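Local coordinates for protein maleate cis-trans isomerase (Pseudomonas putida, PDB 4FQ5) that probably catalyses the cis-trans isomerization of the C2-C3 double bond of maleate to give fumarate, at residues P35-T40 with S188-V193; V156-M161 with I218-Q223; A194-M199 with V222-L227. The protein carries 1 engineered substitution. All blocks are in the same frame, centred on the assembly; numbering follows the deposited sequence.

Interaction 1: P35-T40 with S188-V193. With MAE (maleic acid), chain C.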
# COMPACT_ATOMS: atom_id res chain seq x y z
N PRO A 35 7.93 25.80 1.48
CA PRO A 35 8.87 26.56 0.67
C PRO A 35 8.91 25.98 -0.74
O PRO A 35 8.80 24.76 -0.91
CB PRO A 35 10.21 26.32 1.37
CG PRO A 35 9.84 26.08 2.80
CD PRO A 35 8.54 25.33 2.74
N SER A 36 9.04 26.83 -1.75
CA SER A 36 8.97 26.37 -3.14
C SER A 36 10.01 25.27 -3.46
O SER A 36 9.72 24.32 -4.20
CB SER A 36 9.11 27.54 -4.11
OG SER A 36 10.39 28.14 -3.99
N SER A 37 11.20 25.41 -2.89
CA SER A 37 12.30 24.48 -3.13
C SER A 37 12.26 23.25 -2.21
O SER A 37 13.07 22.33 -2.36
CB SER A 37 13.64 25.19 -2.95
OG SER A 37 13.75 25.70 -1.65
N ASN A 38 11.33 23.24 -1.26
CA ASN A 38 11.20 22.12 -0.33
C ASN A 38 10.58 20.92 -1.03
O ASN A 38 9.56 21.04 -1.71
CB ASN A 38 10.39 22.53 0.91
CG ASN A 38 10.40 21.47 2.00
OD1 ASN A 38 9.76 20.43 1.87
ND2 ASN A 38 11.14 21.72 3.07
N ILE A 39 11.22 19.76 -0.87
CA ILE A 39 10.72 18.49 -1.42
C ILE A 39 10.47 17.45 -0.33
O ILE A 39 9.73 16.49 -0.53
CB ILE A 39 11.69 17.89 -2.48
CG1 ILE A 39 13.11 17.75 -1.93
CG2 ILE A 39 11.67 18.72 -3.76
CD1 ILE A 39 13.92 16.67 -2.61
N THR A 40 11.08 17.67 0.83
CA THR A 40 11.07 16.66 1.90
C THR A 40 9.77 16.61 2.69
O THR A 40 9.32 15.53 3.07
CB THR A 40 12.30 16.83 2.81
OG1 THR A 40 13.49 16.70 2.03
CG2 THR A 40 12.33 15.79 3.94
N SER A 188 23.08 26.36 3.25
CA SER A 188 22.03 27.36 3.02
C SER A 188 21.27 27.15 1.71
O SER A 188 20.12 27.59 1.59
CB SER A 188 22.61 28.78 3.10
OG SER A 188 23.59 28.99 2.11
N ASP A 189 21.91 26.50 0.74
CA ASP A 189 21.23 26.10 -0.48
C ASP A 189 20.21 25.02 -0.14
O ASP A 189 20.59 23.92 0.27
CB ASP A 189 22.24 25.59 -1.52
CG ASP A 189 21.60 25.31 -2.87
OD1 ASP A 189 22.03 25.92 -3.86
OD2 ASP A 189 20.65 24.49 -2.95
N ASN A 190 18.93 25.33 -0.29
CA ASN A 190 17.87 24.45 0.20
C ASN A 190 17.78 23.14 -0.57
O ASN A 190 17.44 22.11 0.00
CB ASN A 190 16.52 25.17 0.25
CG ASN A 190 15.61 24.61 1.34
OD1 ASN A 190 16.09 24.14 2.38
ND2 ASN A 190 14.30 24.66 1.12
N LEU A 191 18.12 23.17 -1.86
CA LEU A 191 18.24 21.93 -2.64
C LEU A 191 19.43 21.08 -2.19
O LEU A 191 19.36 19.85 -2.22
CB LEU A 191 18.29 22.23 -4.14
CG LEU A 191 16.94 22.62 -4.74
CD1 LEU A 191 17.12 23.22 -6.13
CD2 LEU A 191 15.97 21.45 -4.78
N ALA A 192 20.52 21.72 -1.77
CA ALA A 192 21.64 20.98 -1.18
C ALA A 192 21.26 20.36 0.17
O ALA A 192 21.72 19.27 0.50
CB ALA A 192 22.87 21.86 -1.06
N VAL A 193 20.40 21.04 0.93
CA VAL A 193 19.90 20.49 2.20
C VAL A 193 19.14 19.18 1.95
O VAL A 193 19.32 18.20 2.69
CB VAL A 193 19.01 21.50 2.97
CG1 VAL A 193 18.36 20.84 4.19
CG2 VAL A 193 19.80 22.73 3.40
C1 MAE C . 12.92 24.06 4.90
O1 MAE C . 12.72 23.78 3.71
O2 MAE C . 13.54 23.33 5.69
C2 MAE C . 12.43 25.36 5.39
C3 MAE C . 12.30 25.68 6.66
C4 MAE C . 12.60 24.79 7.80
O3 MAE C . 13.55 25.08 8.53
O4 MAE C . 11.91 23.80 8.05
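Asn190 reaches from the first turn of helix 190-194 to the loop after strand 27-35 and sets its amide nitrogen between Ser37 and the bound maleic acid. Asn190 ND2 donates to Ser37 OG at 3.0 Å, the hydroxyl oxygen lying almost in the amide plane and the N-H...O angle reaching 164°. Its second bond, equally straight, runs from Asn190 ND2 to ligand O1 at 3.2 Å. The same carboxylate oxygen takes a shorter bond from Asn38 ND2, 2.7 Å long, so two side-chain amides, one from each segment, grip O1. Pro35 adds an apolar touch, with its ring atom CG 3.7 Å from ligand C2, one end of the double bond.

These groups are held in turn by a second shell. A type I turn from Pro35 to Asn38, closed by Asn38 N on Pro35 O, brings Ser37 round to face the helix; with chi1 at 60°, its OG stands between backbone N and carbonyl carbon and meets Asn190. Ser37 OG is also hydrogen-bonded to the carbonyl oxygen of Met69, another pocket residue, while Asn38 OD1 accepts from Met41 N, a bond that fixes which way the amide is turned and directs ND2 at the ligand. On the other segment Asp189 is the N-cap: its OD2 receives Ala192 N at 3.0 Å. Leu191 CD2 packs 3.9 Å from Ser37 O, and farther out Ser36 OG bonds to Asp93 of the second subunit.

Asn38 and Asn190, both predicted substrate-binding residues, thus meet a carboxylate with neutral N-H donors. The two N-H groups would probably offset the negative charge on O1 without adding a formal charge of their own, and help to orient this end of the ligand.

Interaction 2: V156-M161 with I218-Q223. Engineered in segment 218-223: Ala221 (natural residue Cys). With MAE (maleic acid), chain C.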
# COMPACT_ATOMS: atom_id res chain seq x y z
N VAL A 156 19.74 18.86 19.51
CA VAL A 156 19.16 19.35 18.25
C VAL A 156 20.15 19.33 17.11
O VAL A 156 21.24 19.89 17.22
CB VAL A 156 18.63 20.81 18.40
CG1 VAL A 156 17.98 21.29 17.10
CG2 VAL A 156 17.64 20.92 19.54
N VAL A 157 19.77 18.72 15.99
CA VAL A 157 20.55 18.83 14.76
C VAL A 157 19.79 19.71 13.77
O VAL A 157 18.58 19.58 13.63
CB VAL A 157 20.81 17.44 14.12
CG1 VAL A 157 21.75 17.57 12.93
CG2 VAL A 157 21.35 16.45 15.15
N THR A 158 20.50 20.63 13.12
CA THR A 158 19.91 21.47 12.07
C THR A 158 20.83 21.50 10.84
O THR A 158 22.02 21.18 10.96
CB THR A 158 19.68 22.92 12.54
OG1 THR A 158 20.84 23.71 12.25
CG2 THR A 158 19.36 23.01 14.02
N PRO A 159 20.29 21.88 9.67
CA PRO A 159 21.14 22.07 8.50
C PRO A 159 21.53 23.54 8.27
O PRO A 159 22.30 23.83 7.35
CB PRO A 159 20.25 21.61 7.36
CG PRO A 159 18.88 22.01 7.80
CD PRO A 159 18.86 21.92 9.31
N TYR A 160 21.02 24.43 9.11
CA TYR A 160 21.13 25.87 8.89
C TYR A 160 22.54 26.41 9.13
O TYR A 160 23.36 25.79 9.80
CB TYR A 160 20.20 26.66 9.81
CG TYR A 160 18.81 26.10 10.01
CD1 TYR A 160 17.96 25.85 8.93
CD2 TYR A 160 18.33 25.87 11.29
CE1 TYR A 160 16.68 25.36 9.13
CE2 TYR A 160 17.06 25.37 11.50
CZ TYR A 160 16.24 25.13 10.42
OH TYR A 160 14.98 24.63 10.65
N MET A 161 22.78 27.60 8.57
CA MET A 161 23.90 28.45 8.97
C MET A 161 23.83 28.72 10.47
O MET A 161 22.75 28.67 11.08
CB MET A 161 23.88 29.75 8.18
CG MET A 161 23.92 29.57 6.67
SD MET A 161 25.19 28.40 6.09
CE MET A 161 26.69 29.37 6.28
N ILE A 218 16.31 15.13 15.62
CA ILE A 218 17.19 14.68 14.54
C ILE A 218 17.24 15.67 13.37
O ILE A 218 18.22 15.72 12.63
CB ILE A 218 16.81 13.25 14.06
CG1 ILE A 218 17.88 12.67 13.12
CG2 ILE A 218 15.43 13.23 13.40
CD1 ILE A 218 17.83 11.16 12.98
N SER A 219 16.16 16.44 13.20
CA SER A 219 16.14 17.55 12.25
C SER A 219 15.13 18.59 12.72
O SER A 219 13.94 18.29 12.87
CB SER A 219 15.78 17.08 10.84
OG SER A 219 15.84 18.18 9.93
N ALA A 220 15.62 19.81 12.96
CA ALA A 220 14.75 20.95 13.25
C ALA A 220 14.17 21.47 11.95
O ALA A 220 13.14 22.15 11.95
CB ALA A 220 15.52 22.04 13.97
N ALA A 221 14.84 21.17 10.85
CA ALA A 221 14.40 21.59 9.53
C ALA A 221 13.53 20.53 8.87
O ALA A 221 13.63 19.33 9.16
CB ALA A 221 15.58 21.90 8.64
N VAL A 222 12.71 20.99 7.95
CA VAL A 222 11.75 20.17 7.27
C VAL A 222 12.28 19.75 5.89
O VAL A 222 11.78 18.80 5.29
CB VAL A 222 10.40 20.92 7.28
CG1 VAL A 222 9.78 21.04 5.91
CG2 VAL A 222 9.47 20.32 8.32
N GLN A 223 13.33 20.43 5.41
CA GLN A 223 13.97 20.03 4.15
C GLN A 223 14.97 18.87 4.30
O GLN A 223 15.15 18.09 3.38
CB GLN A 223 14.66 21.22 3.47
CG GLN A 223 15.31 20.92 2.13
CD GLN A 223 14.33 20.72 0.99
OE1 GLN A 223 13.33 20.00 1.12
NE2 GLN A 223 14.62 21.35 -0.15
C1 MAE C . 12.92 24.06 4.90
O1 MAE C . 12.72 23.78 3.71
O2 MAE C . 13.54 23.33 5.69
C2 MAE C . 12.43 25.36 5.39
C3 MAE C . 12.30 25.68 6.66
C4 MAE C . 12.60 24.79 7.80
O3 MAE C . 13.55 25.08 8.53
O4 MAE C . 11.91 23.80 8.05
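Ala220 CB sits at the apolar centre, directed at segment 156-161, with Val156 CG1 4.1 Å away, Thr158 CG2 4.0 Å away and the Tyr160 ring approaching obliquely. The contact joins the C-terminal ends of two neighbouring strands, 153-158 and 215-217, in one of the protein's two four-stranded parallel sheets; as is usual in alpha/beta folds of this kind, the site lies in the loops beyond those ends. Next along, Ala221 CB presses against the Pro159 ring, only 3.3 Å from Pro159 CD, a tighter approach than ordinary van der Waals contact. Ala221 is an engineered replacement of the natural cysteine, the predicted proton donor. Pro159 CD also sits over the centre of one face of the Tyr160 ring.

Outside this packing a single backbone bond crosses between the segments: Ala220 N donates to Val157 O at 3.0 Å, and Ser219 CA adds a CA-H...O contact to the same oxygen. Thr158 closes an ST turn, OG1 accepting from Tyr160 N, and is also bonded to Thr165 of the following helix.

At the polar edge, chi1 of Tyr160 (-41°) places CG beside the backbone N and anti to the carbonyl carbon, and the ring passes Ala221 obliquely on its way to the maleic acid. Tyr160 OH donates to ligand O3 at 2.6 Å, with O3 at the ring edge near its plane. The other segment contributes backbone donors: Val222 N bonds to O4 at 2.9 Å, and Gln223 N to O2, also 2.9 Å, on the ligand's other carboxylate. Behind them, Ser219 OG folds back on its own loop to donate to Ala221 O at 2.6 Å, tilted 25° from the carbonyl plane.

Interaction 3: A194-M199 with V222-L227. With MAE (maleic acid), chain C.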
# COMPACT_ATOMS: atom_id res chain seq x y z
N ALA A 194 18.31 19.16 0.91
CA ALA A 194 17.59 17.95 0.51
C ALA A 194 18.52 16.81 0.10
O ALA A 194 18.15 15.64 0.22
CB ALA A 194 16.61 18.26 -0.61
N ALA A 195 19.71 17.15 -0.38
CA ALA A 195 20.67 16.16 -0.87
C ALA A 195 21.51 15.53 0.24
O ALA A 195 22.24 14.57 -0.01
CB ALA A 195 21.56 16.76 -1.95
N HIS A 196 21.41 16.06 1.46
CA HIS A 196 22.15 15.53 2.60
C HIS A 196 21.72 14.12 2.92
O HIS A 196 20.53 13.86 3.13
CB HIS A 196 21.99 16.42 3.84
CG HIS A 196 22.70 15.89 5.06
ND1 HIS A 196 24.03 16.05 5.26
CD2 HIS A 196 22.23 15.18 6.15
CE1 HIS A 196 24.38 15.46 6.42
NE2 HIS A 196 23.27 14.93 6.97
N ASP A 197 22.69 13.22 2.96
CA ASP A 197 22.44 11.80 3.19
C ASP A 197 21.95 11.57 4.62
O ASP A 197 22.68 11.84 5.58
CB ASP A 197 23.72 11.00 2.91
CG ASP A 197 23.49 9.49 2.89
OD1 ASP A 197 22.52 8.98 3.51
OD2 ASP A 197 24.31 8.81 2.25
N PRO A 198 20.71 11.08 4.78
CA PRO A 198 20.19 10.83 6.14
C PRO A 198 20.97 9.75 6.90
O PRO A 198 20.88 9.69 8.13
CB PRO A 198 18.74 10.39 5.90
CG PRO A 198 18.70 9.93 4.48
CD PRO A 198 19.71 10.75 3.74
N MET A 199 21.75 8.94 6.19
CA MET A 199 22.55 7.90 6.85
C MET A 199 23.79 8.47 7.53
O MET A 199 24.44 7.79 8.32
CB MET A 199 22.91 6.77 5.88
CG MET A 199 21.73 5.91 5.43
SD MET A 199 20.60 5.37 6.73
CE MET A 199 21.73 4.55 7.86
N VAL A 222 12.71 20.99 7.95
CA VAL A 222 11.75 20.17 7.27
C VAL A 222 12.28 19.75 5.89
O VAL A 222 11.78 18.80 5.29
CB VAL A 222 10.40 20.92 7.28
CG1 VAL A 222 9.78 21.04 5.91
CG2 VAL A 222 9.47 20.32 8.32
N GLN A 223 13.33 20.43 5.41
CA GLN A 223 13.97 20.03 4.15
C GLN A 223 14.97 18.87 4.30
O GLN A 223 15.15 18.09 3.38
CB GLN A 223 14.66 21.22 3.47
CG GLN A 223 15.31 20.92 2.13
CD GLN A 223 14.33 20.72 0.99
OE1 GLN A 223 13.33 20.00 1.12
NE2 GLN A 223 14.62 21.35 -0.15
N MET A 224 15.64 18.79 5.45
CA MET A 224 16.65 17.76 5.65
C MET A 224 15.99 16.42 5.92
O MET A 224 15.29 16.28 6.92
CB MET A 224 17.58 18.13 6.80
CG MET A 224 18.70 17.13 7.00
SD MET A 224 19.97 17.68 8.14
CE MET A 224 19.13 17.59 9.72
N PRO A 225 16.19 15.42 5.04
CA PRO A 225 15.59 14.10 5.24
C PRO A 225 16.10 13.45 6.51
O PRO A 225 17.30 13.50 6.80
CB PRO A 225 16.05 13.30 4.01
CG PRO A 225 16.51 14.30 3.02
CD PRO A 225 17.00 15.48 3.81
N SER A 226 15.20 12.84 7.28
CA SER A 226 15.61 12.20 8.52
C SER A 226 14.77 10.98 8.84
O SER A 226 15.19 10.14 9.64
CB SER A 226 15.55 13.19 9.69
OG SER A 226 14.22 13.60 9.93
N LEU A 227 13.60 10.88 8.22
CA LEU A 227 12.66 9.81 8.55
C LEU A 227 13.28 8.41 8.55
O LEU A 227 13.06 7.63 9.47
CB LEU A 227 11.43 9.86 7.63
CG LEU A 227 10.32 8.82 7.88
CD1 LEU A 227 9.85 8.85 9.32
CD2 LEU A 227 9.16 9.04 6.92
C1 MAE C . 12.92 24.06 4.90
O1 MAE C . 12.72 23.78 3.71
O2 MAE C . 13.54 23.33 5.69
C2 MAE C . 12.43 25.36 5.39
C3 MAE C . 12.30 25.68 6.66
C4 MAE C . 12.60 24.79 7.80
O3 MAE C . 13.55 25.08 8.53
O4 MAE C . 11.91 23.80 8.05
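Gln223 lies along Ala194, its side chain extended at first and then folded. CG is anti to the backbone N (chi1 -178°) and passes 3.7 Å from Ala194 N; the bend at chi2, 73°, then turns the amide across the methyl group, with Gln223 NE2 3.7 Å from Ala194 CB. The amide is gripped on both its atoms: NE2 donates to Asn190 O and Ser37 O, and OE1 accepts from Ile39 N. Cut back to an alanine, this residue is likely to leave the carbonyls of Asn190 and Ser37 and the Ile39 N-H without their partner and to open a gap beside Ala194, disturbing the backbone that carries the substrate-binding Asn38 and Asn190.

Farther along, Met224 and His196 lie side by side and point the same way. Met224 is extended through chi2 and bends only at chi3 (71°), leaving SD 4.5 Å from the centroid of the imidazole, an oblique Met-aromatic contact. The Pro225 ring packs on the backbone of the other loop, its CG 3.5 Å from Ala194 O. Beyond it Pro198 CB packs 3.5 Å from Pro225 O, while an Asx turn, Met199 N to Asp197 OD1, shapes the chain around Pro198.

Segment 222-227, in the loop between strand 215-217 and helix 230-237, leads away from the ligand pocket, and 194-199 runs beside it toward helix 201-206. His196, Met224 and Ser226 rest on Leu201 of that helix, Met224 and Gln223 also touch Val193 of helix 190-194, and on helix 41-52 Glu44 OE2 receives the backbone N-H groups of Ser226 and Leu227.

How the interactions relate
Interactions 1 and 2 are buried and interaction 3 only partly so. All three border the same maleic acid. Interaction 1 brings asparagine side chains from a loop and a helix start, next to the second subunit; interaction 2 combines strand-end packing with a tyrosine hydroxyl and backbone amides; interaction 3 is van der Waals packing of proline, alanine and methionine with the Gln223 side chain and a Met-aromatic contact, without a hydrogen bond between its segments. Interactions 2 and 3 share Val222 and Gln223, and 218-223 runs on into 222-227, just as 188-193 of interaction 1 runs on into 194-199. Residues 35-40 join in through Thr40 OG1, probably hydrogen-bonded to Gln223 O, and through Asn38 against Val222.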